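Local coordinates for protein putative pore-forming toxin (Bacteroides vulgatus ATCC 8482, PDB 3KOG) that is of unknown function but may be an exported lipoprotein, rich in beta-strands, that forms pores in membranes, at residues Met188-Tyr194 and Ser210-Tyr216; Val90-Leu94 and Asp157-Lys161; Leu55-Asn61 and Ser74-Leu80; Val15-Ile21 and Gly47-Pro53; Gly83-Lys88 and Asn217-Pro222. One frame throughout, in Å; residues are numbered along the deposited sequence. Where two conformers were deposited one is given.

Interaction 1: Met188-Tyr194 and Ser210-Tyr216; sequences MKTTSVY and SFTVDSY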
# COMPACT_ATOMS: atom_id res chain seq x y z
N MSE A 188 -6.68 6.08 -1.04
CA MSE A 188 -6.51 6.14 0.39
C MSE A 188 -5.44 7.23 0.70
O MSE A 188 -4.40 7.30 -0.00
CB MSE A 188 -5.97 4.78 0.88
CG MSE A 188 -6.76 3.52 0.42
SE MSE A 188 -8.61 3.66 0.96
CE MSE A 188 -8.38 3.95 2.84
N LYS A 189 -5.74 8.09 1.66
CA LYS A 189 -4.83 9.12 2.16
C LYS A 189 -4.51 8.77 3.60
O LYS A 189 -5.40 8.67 4.42
CB LYS A 189 -5.46 10.50 2.11
CG LYS A 189 -4.50 11.59 2.65
CD LYS A 189 -5.06 12.98 2.49
CE LYS A 189 -5.86 13.41 3.68
NZ LYS A 189 -5.99 14.91 3.68
N THR A 190 -3.24 8.50 3.90
CA THR A 190 -2.82 8.10 5.21
C THR A 190 -1.97 9.28 5.78
O THR A 190 -1.02 9.70 5.15
CB THR A 190 -2.04 6.80 5.18
OG1 THR A 190 -2.84 5.70 4.69
CG2 THR A 190 -1.48 6.45 6.55
N THR A 191 -2.36 9.81 6.94
CA THR A 191 -1.62 10.86 7.64
C THR A 191 -0.86 10.21 8.81
O THR A 191 -1.47 9.59 9.69
CB THR A 191 -2.53 12.00 8.15
OG1 THR A 191 -3.35 12.47 7.04
CG2 THR A 191 -1.67 13.22 8.77
N SER A 192 0.46 10.34 8.78
CA SER A 192 1.36 9.72 9.74
C SER A 192 2.31 10.74 10.35
O SER A 192 2.86 11.58 9.64
CB SER A 192 2.14 8.59 9.07
OG SER A 192 1.28 7.60 8.48
N VAL A 193 2.55 10.63 11.64
CA VAL A 193 3.44 11.53 12.37
C VAL A 193 4.64 10.68 12.74
O VAL A 193 4.48 9.57 13.26
CB VAL A 193 2.78 12.07 13.66
CG1 VAL A 193 3.80 12.83 14.54
CG2 VAL A 193 1.51 12.92 13.33
N TYR A 194 5.83 11.19 12.43
CA TYR A 194 7.09 10.55 12.70
C TYR A 194 7.93 11.40 13.63
O TYR A 194 7.93 12.64 13.54
CB TYR A 194 7.91 10.34 11.42
CG TYR A 194 7.33 9.39 10.41
CD1 TYR A 194 6.38 9.81 9.51
CD2 TYR A 194 7.64 8.01 10.42
CE1 TYR A 194 5.82 8.91 8.59
CE2 TYR A 194 7.06 7.15 9.51
CZ TYR A 194 6.16 7.62 8.61
OH TYR A 194 5.56 6.74 7.71
N SER A 210 10.22 16.26 14.51
CA SER A 210 8.92 15.62 14.24
C SER A 210 8.39 16.14 12.90
O SER A 210 8.53 17.32 12.60
CB SER A 210 7.91 15.96 15.33
OG SER A 210 6.68 15.39 15.01
N PHE A 211 7.81 15.27 12.12
CA PHE A 211 7.23 15.68 10.83
C PHE A 211 6.02 14.82 10.52
O PHE A 211 5.87 13.69 11.08
CB PHE A 211 8.27 15.65 9.72
CG PHE A 211 8.83 14.27 9.41
CD1 PHE A 211 9.82 13.73 10.20
CD2 PHE A 211 8.37 13.56 8.34
CE1 PHE A 211 10.36 12.47 9.93
CE2 PHE A 211 8.89 12.31 8.04
CZ PHE A 211 9.89 11.78 8.85
N THR A 212 5.13 15.37 9.69
CA THR A 212 3.89 14.70 9.36
C THR A 212 3.82 14.45 7.85
O THR A 212 4.12 15.34 7.05
CB THR A 212 2.67 15.54 9.82
OG1 THR A 212 2.76 15.75 11.24
CG2 THR A 212 1.34 14.81 9.44
N VAL A 213 3.43 13.24 7.49
CA VAL A 213 3.38 12.81 6.10
C VAL A 213 1.98 12.40 5.63
O VAL A 213 1.33 11.57 6.29
CB VAL A 213 4.28 11.63 5.89
CG1 VAL A 213 4.29 11.23 4.41
CG2 VAL A 213 5.71 11.96 6.45
N ASP A 214 1.56 12.92 4.49
CA ASP A 214 0.41 12.35 3.81
C ASP A 214 0.90 11.41 2.73
O ASP A 214 1.70 11.79 1.87
CB ASP A 214 -0.49 13.41 3.15
CG ASP A 214 -1.39 14.14 4.13
OD1 ASP A 214 -1.57 13.73 5.31
OD2 ASP A 214 -2.02 15.10 3.65
N SER A 215 0.47 10.16 2.80
CA SER A 215 0.88 9.16 1.84
C SER A 215 -0.38 8.54 1.21
O SER A 215 -1.44 8.42 1.85
CB SER A 215 1.75 8.04 2.46
OG SER A 215 1.14 7.36 3.51
N TYR A 216 -0.23 8.14 -0.04
CA TYR A 216 -1.34 7.76 -0.87
C TYR A 216 -1.13 6.41 -1.45
O TYR A 216 -0.03 6.09 -1.83
CB TYR A 216 -1.53 8.75 -2.02
CG TYR A 216 -1.85 10.14 -1.54
CD1 TYR A 216 -0.82 11.02 -1.19
CD2 TYR A 216 -3.15 10.54 -1.36
CE1 TYR A 216 -1.09 12.25 -0.70
CE2 TYR A 216 -3.45 11.81 -0.89
CZ TYR A 216 -2.40 12.66 -0.57
OH TYR A 216 -2.67 13.90 -0.07
O HOH W 1 -3.90 16.29 5.20
O HOH W 2 -2.17 5.74 2.07
O HOH W 3 1.64 8.60 5.94
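Thr191 and Asp214 stand side by side on one face of an antiparallel strand pair, and Thr191 OG1 donates to Asp214 OD1 at 2.8 Å. It arrives on the syn side, yet 32° out of the carboxylate plane. Asp214 OD2 is served differently: Lys189 NZ forms only a long salt bridge with it, 4.0 Å, and a water accepts from NZ while donating to OD2. The lysine chain runs beside the Tyr216 ring, whose OH bonds to Glu139. Six backbone bonds satisfy the peptide groups of Thr190, Ser192 and Tyr194 and of their partners Ser215, Val213 and Phe211. On the reverse face one water links Thr190 O, Ser192 OG and Ser215 OG; a second meets Thr190 OG1 and Ser215 O. Thr190 OG1 also bonds Ser107, and Ser192 OG meets Ser105. At one end Tyr194 CB sits over the Phe211 ring face, 3.5 Å from CZ. This implies a hairpin polar on both faces, with several groups satisfied by water or by strands 98-120 and 126-143.

Interaction 2: Val90-Leu94 and Asp157-Lys161; sequences VTIIL and DAYNK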
# COMPACT_ATOMS: atom_id res chain seq x y z
N VAL A 90 6.70 1.21 1.31
CA VAL A 90 7.11 1.55 2.66
C VAL A 90 8.56 1.95 2.63
O VAL A 90 9.40 1.25 2.03
CB VAL A 90 6.90 0.37 3.64
CG1 VAL A 90 7.68 -0.87 3.21
CG2 VAL A 90 7.22 0.81 5.13
N THR A 91 8.85 3.08 3.25
CA THR A 91 10.20 3.63 3.31
C THR A 91 10.90 3.11 4.58
O THR A 91 10.34 3.19 5.70
CB THR A 91 10.14 5.16 3.34
OG1 THR A 91 9.56 5.66 2.13
CG2 THR A 91 11.55 5.82 3.52
N ILE A 92 12.10 2.58 4.38
CA ILE A 92 12.99 2.21 5.44
C ILE A 92 14.18 3.19 5.42
O ILE A 92 14.95 3.27 4.45
CB ILE A 92 13.48 0.75 5.33
CG1 ILE A 92 12.28 -0.22 5.28
CG2 ILE A 92 14.38 0.43 6.47
CD1 ILE A 92 12.08 -0.76 3.93
N ILE A 93 14.37 3.90 6.51
CA ILE A 93 15.50 4.84 6.68
C ILE A 93 16.69 4.14 7.33
O ILE A 93 16.57 3.58 8.41
CB ILE A 93 15.08 6.02 7.62
CG1 ILE A 93 13.91 6.79 7.00
CG2 ILE A 93 16.29 6.97 8.00
CD1 ILE A 93 14.20 7.39 5.68
N LEU A 94 17.84 4.24 6.68
CA LEU A 94 19.09 3.78 7.22
C LEU A 94 19.91 5.01 7.53
O LEU A 94 20.07 5.88 6.67
CB LEU A 94 19.85 2.92 6.23
CG LEU A 94 19.21 1.60 5.87
CD1 LEU A 94 20.15 0.87 4.83
CD2 LEU A 94 18.93 0.71 7.04
N ASP A 157 13.23 14.44 3.74
CA ASP A 157 13.02 14.50 2.28
C ASP A 157 12.62 13.16 1.66
O ASP A 157 11.99 13.12 0.63
CB ASP A 157 14.30 15.00 1.57
CG ASP A 157 14.60 16.46 1.86
OD1 ASP A 157 13.69 17.17 2.36
OD2 ASP A 157 15.74 16.90 1.58
N ALA A 158 12.98 12.08 2.32
CA ALA A 158 12.71 10.74 1.85
C ALA A 158 11.23 10.48 1.83
O ALA A 158 10.76 9.67 1.03
CB ALA A 158 13.43 9.71 2.74
N TYR A 159 10.47 11.19 2.67
CA TYR A 159 9.02 11.13 2.73
C TYR A 159 8.30 12.18 1.86
O TYR A 159 7.04 12.26 1.87
CB TYR A 159 8.55 11.25 4.20
CG TYR A 159 8.97 10.08 5.03
CD1 TYR A 159 10.18 10.09 5.66
CD2 TYR A 159 8.19 8.93 5.13
CE1 TYR A 159 10.60 9.04 6.37
CE2 TYR A 159 8.62 7.86 5.91
CZ TYR A 159 9.83 7.94 6.52
OH TYR A 159 10.34 6.92 7.29
N ASN A 160 9.09 12.98 1.13
CA ASN A 160 8.57 14.08 0.34
C ASN A 160 8.87 13.93 -1.13
O ASN A 160 9.11 14.92 -1.78
CB ASN A 160 9.16 15.41 0.82
CG ASN A 160 8.28 16.58 0.49
OD1 ASN A 160 7.04 16.48 0.53
ND2 ASN A 160 8.88 17.68 0.10
N LYS A 161 8.82 12.71 -1.66
CA LYS A 161 9.19 12.49 -3.07
C LYS A 161 8.05 12.84 -4.04
O LYS A 161 8.28 13.06 -5.23
CB LYS A 161 9.68 11.05 -3.27
CG LYS A 161 11.00 10.76 -2.51
CD LYS A 161 11.61 9.41 -2.87
CE LYS A 161 12.90 9.17 -2.10
NZ LYS A 161 14.02 9.99 -2.64
O HOH W 4 9.02 4.54 7.44
O HOH W 5 11.16 6.90 0.18
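Tyr159 reaches across to Thr91 and Ile93 by van der Waals contact. The methyl CG2 of Thr91 lies over one face of the ring, while its CB comes 4.0 Å from Tyr159 CE2. The Ile93 and Tyr159 side chains run toward each other: Ile93 CG1 stops 3.6 Å from Tyr159 OH, and its CD1 passes on to touch Ala158 CB at 3.8 Å. Tyr159 CG lies opposite its own carbonyl carbon (chi1 -66°), a setting that sends the ring toward the strand although the CB bond does not aim there. The architecture explains the two-sidedness of strand 85-94. Val90, Ile92 and Leu94 turn the other way, against strands 18-27 and 58-66, within what is probably a transthyretin-like beta-sandwich, whereas Thr91 and Ile93 meet Ala158 and Tyr159, in the region of helix 150-158 from the second half of the chain. Polar contact is made through water. One molecule, in the ring plane at its edge, lies 2.7 Å from Tyr159 OH and donates to Thr91 O at 2.6 Å. A second donates to Ala158 O at 2.9 Å and bonds Thr91 OG1 at 2.8 Å, and that hydroxyl also bonds a glycerol, probably from the crystallisation liquor.

Interaction 3: Leu55-Asn61 and Ser74-Leu80; sequences LASESIN and SVTIPAL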
# COMPACT_ATOMS: atom_id res chain seq x y z
N LEU A 55 -8.27 -11.44 3.26
CA LEU A 55 -7.03 -11.16 3.94
C LEU A 55 -7.31 -10.39 5.22
O LEU A 55 -7.96 -9.34 5.16
CB LEU A 55 -6.21 -10.28 3.04
CG LEU A 55 -4.74 -10.18 3.22
CD1 LEU A 55 -3.99 -11.52 3.26
CD2 LEU A 55 -4.21 -9.31 2.00
N ALA A 56 -6.76 -10.87 6.34
CA ALA A 56 -6.96 -10.17 7.63
C ALA A 56 -5.99 -9.04 7.69
O ALA A 56 -4.89 -9.17 7.16
CB ALA A 56 -6.67 -11.12 8.80
N SER A 57 -6.38 -7.92 8.32
CA SER A 57 -5.49 -6.85 8.57
C SER A 57 -4.34 -7.39 9.43
O SER A 57 -4.57 -8.10 10.41
CB SER A 57 -6.16 -5.69 9.25
OG SER A 57 -5.24 -4.63 9.34
N GLU A 58 -3.11 -7.08 9.03
CA GLU A 58 -1.91 -7.60 9.70
C GLU A 58 -0.74 -6.64 9.50
O GLU A 58 -0.60 -6.03 8.44
CB GLU A 58 -1.61 -8.97 9.09
CG GLU A 58 -0.33 -9.54 9.31
CD GLU A 58 -0.17 -10.93 8.66
OE1 GLU A 58 -0.73 -11.16 7.57
OE2 GLU A 58 0.57 -11.73 9.23
N SER A 59 0.11 -6.56 10.52
CA SER A 59 1.30 -5.72 10.53
C SER A 59 2.53 -6.52 10.17
O SER A 59 2.82 -7.55 10.80
CB SER A 59 1.52 -5.09 11.91
OG SER A 59 2.60 -4.17 11.83
N ILE A 60 3.24 -6.05 9.15
CA ILE A 60 4.49 -6.69 8.65
C ILE A 60 5.63 -5.72 8.99
O ILE A 60 5.49 -4.52 8.75
CB ILE A 60 4.45 -6.83 7.11
CG1 ILE A 60 3.18 -7.60 6.65
CG2 ILE A 60 5.75 -7.48 6.55
CD1 ILE A 60 3.08 -9.02 7.26
N ASN A 61 6.73 -6.23 9.51
CA ASN A 61 7.88 -5.41 9.79
C ASN A 61 8.91 -5.71 8.70
O ASN A 61 9.21 -6.88 8.38
CB ASN A 61 8.45 -5.71 11.17
CG ASN A 61 7.58 -5.19 12.31
OD1 ASN A 61 6.51 -4.64 12.10
ND2 ASN A 61 8.03 -5.40 13.52
N SER A 74 7.30 -0.60 9.79
CA SER A 74 6.15 -1.46 9.78
C SER A 74 5.08 -0.93 8.81
O SER A 74 4.99 0.29 8.56
CB SER A 74 5.63 -1.60 11.21
OG SER A 74 6.61 -2.24 12.00
N VAL A 75 4.32 -1.85 8.24
CA VAL A 75 3.23 -1.52 7.36
C VAL A 75 2.02 -2.41 7.73
O VAL A 75 2.13 -3.61 8.00
CB VAL A 75 3.63 -1.72 5.89
CG1 VAL A 75 4.05 -3.13 5.66
CG2 VAL A 75 2.49 -1.35 4.99
N THR A 76 0.87 -1.78 7.78
CA THR A 76 -0.38 -2.53 8.12
C THR A 76 -1.04 -2.87 6.78
O THR A 76 -1.37 -1.98 5.99
CB THR A 76 -1.28 -1.69 9.03
OG1 THR A 76 -0.61 -1.52 10.26
CG2 THR A 76 -2.68 -2.44 9.29
N ILE A 77 -1.12 -4.14 6.46
CA ILE A 77 -1.98 -4.62 5.37
C ILE A 77 -3.42 -4.41 5.83
O ILE A 77 -3.81 -4.83 6.95
CB ILE A 77 -1.73 -6.16 5.12
CG1 ILE A 77 -0.30 -6.47 4.72
CG2 ILE A 77 -2.74 -6.79 4.09
CD1 ILE A 77 0.03 -7.99 4.81
N PRO A 78 -4.26 -3.77 4.99
CA PRO A 78 -5.65 -3.63 5.33
C PRO A 78 -6.42 -4.95 5.22
O PRO A 78 -6.03 -5.83 4.48
CB PRO A 78 -6.17 -2.64 4.30
CG PRO A 78 -5.32 -2.99 3.03
CD PRO A 78 -3.96 -3.31 3.60
N ALA A 79 -7.55 -5.04 5.94
CA ALA A 79 -8.46 -6.15 5.80
C ALA A 79 -9.11 -6.06 4.42
O ALA A 79 -9.62 -5.01 4.06
CB ALA A 79 -9.53 -6.08 6.91
N LEU A 80 -9.05 -7.14 3.65
CA LEU A 80 -9.52 -7.12 2.27
C LEU A 80 -10.43 -8.30 2.06
O LEU A 80 -10.14 -9.39 2.55
CB LEU A 80 -8.37 -7.18 1.26
CG LEU A 80 -7.43 -5.98 1.17
CD1 LEU A 80 -6.45 -6.28 0.03
CD2 LEU A 80 -8.16 -4.64 0.94
O HOH W 6 1.78 -1.57 11.13
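The carbonyl of Ile77 is the flat group on which Ser57 and Glu58 converge: Ser57 OG donates at 2.8 Å and Glu58 N at 3.1 Å, each tilted 17° from the carbonyl plane. At the far end the amide of Asn61 presents OD1 to Ser74 OG, but the modelled separation is too short to be trusted and both residues have a second conformer. Tyr49 of strand 48-50 adds aromatic cover against Ile60 and Ile77. Ile77 divides its branches along the partner segment. CG1 lies opposite the carbonyl carbon (chi1 -61°) and leads CD1 to Ile60 CG1 at 3.7 Å, while CG2 meets Leu55 CD2 at 3.6 Å, the Leu55 and Ile77 side chains crossing at about a right angle. The other face is polar and faces solvent: in the conformer given, a water lies between Ser59 OG, at 2.8 Å, and Thr76 OG1. Backbone bonds pair Ile60 with Val75, Glu58 with Ile77 and, past an irregular step, Leu55 with Leu80. A largely apolar inward face, with Glu58 at its rim, and an outward face of hydroxyls are typical of a beta-hairpin at the outside of a beta-sandwich, consistent with the transthyretin-like clan.

Interaction 4: Val15-Ile21 and Gly47-Pro53; sequences VNAKFII and GTYEGTP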
# COMPACT_ATOMS: atom_id res chain seq x y z
N VAL A 15 -11.95 -15.60 -5.77
CA VAL A 15 -10.74 -14.94 -6.11
C VAL A 15 -10.17 -14.37 -4.81
O VAL A 15 -10.84 -13.62 -4.11
CB VAL A 15 -10.97 -13.80 -7.10
CG1 VAL A 15 -9.61 -13.16 -7.45
CG2 VAL A 15 -11.70 -14.30 -8.36
N ASN A 16 -8.96 -14.76 -4.49
CA ASN A 16 -8.29 -14.27 -3.30
C ASN A 16 -7.99 -12.77 -3.38
O ASN A 16 -7.58 -12.26 -4.44
CB ASN A 16 -7.01 -15.03 -3.12
CG ASN A 16 -7.24 -16.52 -2.95
OD1 ASN A 16 -8.30 -16.95 -2.48
ND2 ASN A 16 -6.24 -17.32 -3.32
N ALA A 17 -8.13 -12.07 -2.25
CA ALA A 17 -7.64 -10.71 -2.12
C ALA A 17 -6.12 -10.74 -2.23
O ALA A 17 -5.48 -11.76 -1.95
CB ALA A 17 -8.02 -10.09 -0.75
N LYS A 18 -5.54 -9.63 -2.61
CA LYS A 18 -4.08 -9.54 -2.75
C LYS A 18 -3.60 -8.20 -2.40
O LYS A 18 -4.21 -7.20 -2.75
CB LYS A 18 -3.63 -9.96 -4.13
CG LYS A 18 -2.10 -9.91 -4.32
CD LYS A 18 -1.69 -10.28 -5.76
CE LYS A 18 -1.79 -11.77 -6.05
NZ LYS A 18 -1.22 -11.89 -7.47
N PHE A 19 -2.45 -8.15 -1.71
CA PHE A 19 -1.86 -6.90 -1.29
C PHE A 19 -0.35 -7.00 -1.42
O PHE A 19 0.22 -8.03 -1.00
CB PHE A 19 -2.26 -6.54 0.12
CG PHE A 19 -1.99 -5.09 0.46
CD1 PHE A 19 -2.92 -4.12 0.14
CD2 PHE A 19 -0.84 -4.74 1.09
CE1 PHE A 19 -2.69 -2.82 0.42
CE2 PHE A 19 -0.57 -3.42 1.40
CZ PHE A 19 -1.54 -2.44 1.04
N ILE A 20 0.26 -6.01 -2.09
CA ILE A 20 1.71 -5.96 -2.31
C ILE A 20 2.35 -4.83 -1.55
O ILE A 20 1.94 -3.68 -1.66
CB ILE A 20 2.02 -5.87 -3.80
CG1 ILE A 20 1.44 -7.12 -4.51
CG2 ILE A 20 3.54 -5.77 -4.07
CD1 ILE A 20 1.43 -7.00 -6.06
N ILE A 21 3.36 -5.16 -0.76
CA ILE A 21 4.17 -4.20 -0.08
C ILE A 21 5.53 -4.06 -0.76
O ILE A 21 6.25 -5.07 -0.99
CB ILE A 21 4.43 -4.67 1.41
CG1 ILE A 21 3.14 -4.68 2.24
CG2 ILE A 21 5.54 -3.72 2.08
CD1 ILE A 21 3.26 -5.53 3.56
N GLY A 47 6.45 -10.08 0.57
CA GLY A 47 6.00 -8.82 -0.03
C GLY A 47 4.65 -8.90 -0.73
O GLY A 47 3.99 -7.88 -0.93
N THR A 48 4.24 -10.09 -1.15
CA THR A 48 2.94 -10.32 -1.77
C THR A 48 2.07 -11.22 -0.86
O THR A 48 2.48 -12.34 -0.43
CB THR A 48 3.09 -11.01 -3.16
OG1 THR A 48 3.83 -10.14 -3.96
CG2 THR A 48 1.70 -11.27 -3.80
N TYR A 49 0.91 -10.70 -0.48
CA TYR A 49 0.03 -11.29 0.53
C TYR A 49 -1.30 -11.59 -0.09
O TYR A 49 -1.90 -10.73 -0.75
CB TYR A 49 -0.10 -10.38 1.75
CG TYR A 49 1.24 -10.17 2.33
CD1 TYR A 49 2.06 -9.19 1.82
CD2 TYR A 49 1.74 -11.00 3.35
CE1 TYR A 49 3.37 -9.00 2.29
CE2 TYR A 49 3.06 -10.85 3.81
CZ TYR A 49 3.87 -9.84 3.29
OH TYR A 49 5.16 -9.66 3.67
N GLU A 50 -1.80 -12.81 0.12
CA GLU A 50 -2.94 -13.33 -0.63
C GLU A 50 -3.94 -13.92 0.38
O GLU A 50 -3.56 -14.69 1.27
CB GLU A 50 -2.48 -14.38 -1.65
CG GLU A 50 -3.59 -14.95 -2.55
CD GLU A 50 -3.05 -15.86 -3.67
OE1 GLU A 50 -1.80 -16.06 -3.75
OE2 GLU A 50 -3.90 -16.36 -4.47
N GLY A 51 -5.21 -13.52 0.27
CA GLY A 51 -6.24 -13.97 1.17
C GLY A 51 -6.65 -15.41 0.89
O GLY A 51 -6.11 -16.08 -0.03
N THR A 52 -7.63 -15.86 1.66
CA THR A 52 -8.11 -17.25 1.59
C THR A 52 -9.62 -17.44 1.58
O THR A 52 -10.11 -18.41 2.13
CB THR A 52 -7.50 -18.05 2.74
OG1 THR A 52 -7.92 -17.47 3.96
CG2 THR A 52 -5.95 -18.09 2.64
N PRO A 53 -10.37 -16.56 0.88
CA PRO A 53 -10.01 -15.50 -0.06
C PRO A 53 -9.83 -14.13 0.62
O PRO A 53 -9.29 -13.23 0.01
CB PRO A 53 -11.23 -15.46 -0.97
CG PRO A 53 -12.35 -15.80 -0.10
CD PRO A 53 -11.83 -16.82 0.84
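Tyr49 and Ile21 come together through similar first torsions: in both, CG or CG1 lies opposite the carbonyl carbon (chi1 -60° for Tyr49), and Ile21 then extends so that its CD1 reaches Tyr49 CE1 at 3.7 Å. The setting is an antiparallel pairing of the short strand 48-50 along strand 18-27, part of what is probably a transthyretin-like beta-sandwich, with Phe19, Ile21 and Tyr49 facing its interior. The Phe19 carbonyl O lies in the Tyr49 ring plane at its edge, 3.6 Å from CD1, while also accepting from Tyr49 N. The phenol OH is held by Lys44 O, so a polar end within a mostly apolar layer has its partner. On the outward face Thr48 CG2 touches the aliphatic part of Lys18, 4.0 Å from CD. Further along, Glu50, in one of two modelled conformers, extends OE2 to Asn16 ND2 at 2.8 Å. The acceptor lies in the asparagine amide plane, but the donor stands above the carboxylate plane, the two planes being 61° apart. Regular pairing gives way here: Gly51 N still bonds Ala17 O, after which a cis peptide before Pro53 turns the chain back beside Asn16. Pro53 CB comes to rest 3.6 Å from Asn16 OD1, and Pro53 O accepts a hydrogen bond from Ala17 N at 2.8 Å.

Interaction 5: Gly83-Lys88 and Asn217-Pro222; sequences GQFGAK and NTIVSP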
# COMPACT_ATOMS: atom_id res chain seq x y z
N GLY A 83 -11.40 -10.69 -3.98
CA GLY A 83 -11.13 -9.89 -5.18
C GLY A 83 -10.48 -8.54 -5.04
O GLY A 83 -10.11 -7.97 -6.04
N GLN A 84 -10.38 -8.00 -3.83
CA GLN A 84 -9.79 -6.72 -3.66
C GLN A 84 -8.28 -6.82 -3.87
O GLN A 84 -7.64 -7.82 -3.55
CB GLN A 84 -10.10 -6.13 -2.29
CG GLN A 84 -11.54 -5.79 -2.09
CD GLN A 84 -11.74 -4.96 -0.84
OE1 GLN A 84 -11.69 -5.49 0.28
NE2 GLN A 84 -12.02 -3.65 -1.02
N PHE A 85 -7.74 -5.77 -4.45
CA PHE A 85 -6.32 -5.69 -4.73
C PHE A 85 -5.78 -4.32 -4.32
O PHE A 85 -6.28 -3.27 -4.75
CB PHE A 85 -6.04 -5.95 -6.22
CG PHE A 85 -4.60 -5.72 -6.56
CD1 PHE A 85 -3.63 -6.64 -6.18
CD2 PHE A 85 -4.18 -4.48 -7.08
CE1 PHE A 85 -2.23 -6.40 -6.42
CE2 PHE A 85 -2.81 -4.21 -7.30
CZ PHE A 85 -1.84 -5.19 -6.98
N GLY A 86 -4.69 -4.33 -3.55
CA GLY A 86 -4.02 -3.12 -3.13
C GLY A 86 -2.50 -3.25 -3.12
O GLY A 86 -1.97 -4.36 -3.19
N ALA A 87 -1.82 -2.10 -3.05
CA ALA A 87 -0.38 -2.09 -2.94
C ALA A 87 0.01 -0.83 -2.16
O ALA A 87 -0.67 0.19 -2.29
CB ALA A 87 0.26 -2.08 -4.33
N LYS A 88 1.15 -0.87 -1.46
CA LYS A 88 1.64 0.30 -0.69
C LYS A 88 3.15 0.20 -0.69
O LYS A 88 3.69 -0.91 -0.54
CB LYS A 88 1.15 0.16 0.77
CG LYS A 88 0.92 1.46 1.52
CD LYS A 88 0.60 1.21 3.03
CE LYS A 88 -0.40 0.06 3.36
NZ LYS A 88 -1.33 0.27 4.54
N ASN A 217 -2.18 5.60 -1.50
CA ASN A 217 -2.13 4.32 -2.21
C ASN A 217 -3.53 3.95 -2.71
O ASN A 217 -4.49 4.57 -2.33
CB ASN A 217 -1.52 3.20 -1.36
CG ASN A 217 -2.40 2.76 -0.21
OD1 ASN A 217 -2.76 3.54 0.65
ND2 ASN A 217 -2.76 1.47 -0.20
N THR A 218 -3.61 2.92 -3.53
CA THR A 218 -4.85 2.64 -4.25
C THR A 218 -5.29 1.20 -3.99
O THR A 218 -4.45 0.28 -4.00
CB THR A 218 -4.67 2.92 -5.70
OG1 THR A 218 -4.26 4.28 -5.92
CG2 THR A 218 -5.97 2.66 -6.52
N ILE A 219 -6.59 1.06 -3.68
CA ILE A 219 -7.27 -0.24 -3.58
C ILE A 219 -8.35 -0.39 -4.69
O ILE A 219 -9.16 0.54 -4.90
CB ILE A 219 -7.84 -0.43 -2.20
CG1 ILE A 219 -6.68 -0.54 -1.16
CG2 ILE A 219 -8.70 -1.69 -2.11
CD1 ILE A 219 -7.20 -0.51 0.30
N VAL A 220 -8.33 -1.50 -5.41
CA VAL A 220 -9.28 -1.78 -6.50
C VAL A 220 -10.20 -2.92 -6.00
O VAL A 220 -9.71 -3.94 -5.46
CB VAL A 220 -8.53 -2.24 -7.78
CG1 VAL A 220 -9.53 -2.48 -8.97
CG2 VAL A 220 -7.51 -1.23 -8.17
N SER A 221 -11.50 -2.78 -6.21
CA SER A 221 -12.50 -3.68 -5.62
C SER A 221 -13.51 -4.04 -6.70
O SER A 221 -14.45 -3.28 -6.92
CB SER A 221 -13.19 -2.98 -4.49
OG SER A 221 -12.27 -2.56 -3.50
N PRO A 222 -13.26 -5.13 -7.44
CA PRO A 222 -14.29 -5.61 -8.39
C PRO A 222 -15.48 -6.17 -7.61
O PRO A 222 -15.30 -6.83 -6.59
CB PRO A 222 -13.58 -6.72 -9.16
CG PRO A 222 -12.09 -6.61 -8.74
CD PRO A 222 -12.10 -6.01 -7.40
O HOH W 7 -1.21 1.63 -4.64
O HOH W 8 -3.83 0.29 2.37
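Gln84 and Ser221 are set so that the amide of one points straight at the hydroxyl of the other: Gln84 NE2 donates to Ser221 OG at 2.7 Å with an N-H...O angle of 174°, and OG lies almost exactly in the amide plane. Gln84 OE1 accepts from Lys81 N, and NE2 has a further partner in a methylpentanediol, probably from the crystallisation liquor. At the opposite end Asn217 and Lys88 cross at a slant, with Lys88 CG 4.0 Å from Asn217 CG. The Asn217 side chain, its CG wedged between backbone N and carbonyl carbon (chi1 70°), turns toward strand 85-94 and places ND2 3.2 Å from Ala87 O. That donor stands well above the carbonyl plane, 49° out of it. Around it the two backbones diverge, and a water enters between them, donating to Ala87 O at 2.8 Å and accepting from Thr218 N. In the middle, Phe85 and Val220 project to the same face and form a regular hydrogen-bonded pair, Val220 N to Phe85 O being 2.8 Å. Near the end, Gly83 O packs on Pro222 CD. Strand 85-94 thus lies between strand 207-225, antiparallel to it, and strand 18-27, parallel to it; Phe85 reaches Tyr132 of strand 126-143, and Lys88 NZ bonds Thr76 O of strand 69-77.

How the interactions relate
Interactions 1 and 5, both partly buried, share strand 207-225, whose two halves face different partners: a hairpin mate in interaction 1 and strand 85-94 in interaction 5, where water and the Asn217 amide stand in for some backbone bonds. Interaction 2 uses the far half of strand 85-94 and is the buried contact, mostly apolar side-chain packing with waters bridging its polar atoms; its Tyr159 ring touches Phe211 and Tyr194 of interaction 1. Interactions 3 and 4 carry the exposed residues; about 10 Å apart between centres, they pack face to face, Ile77 CD1 on Tyr49 CG at 3.5 Å, each keeping polar side chains outward. Interaction 4 meets interaction 5 through strand 18-27, paired in parallel with strand 85-94.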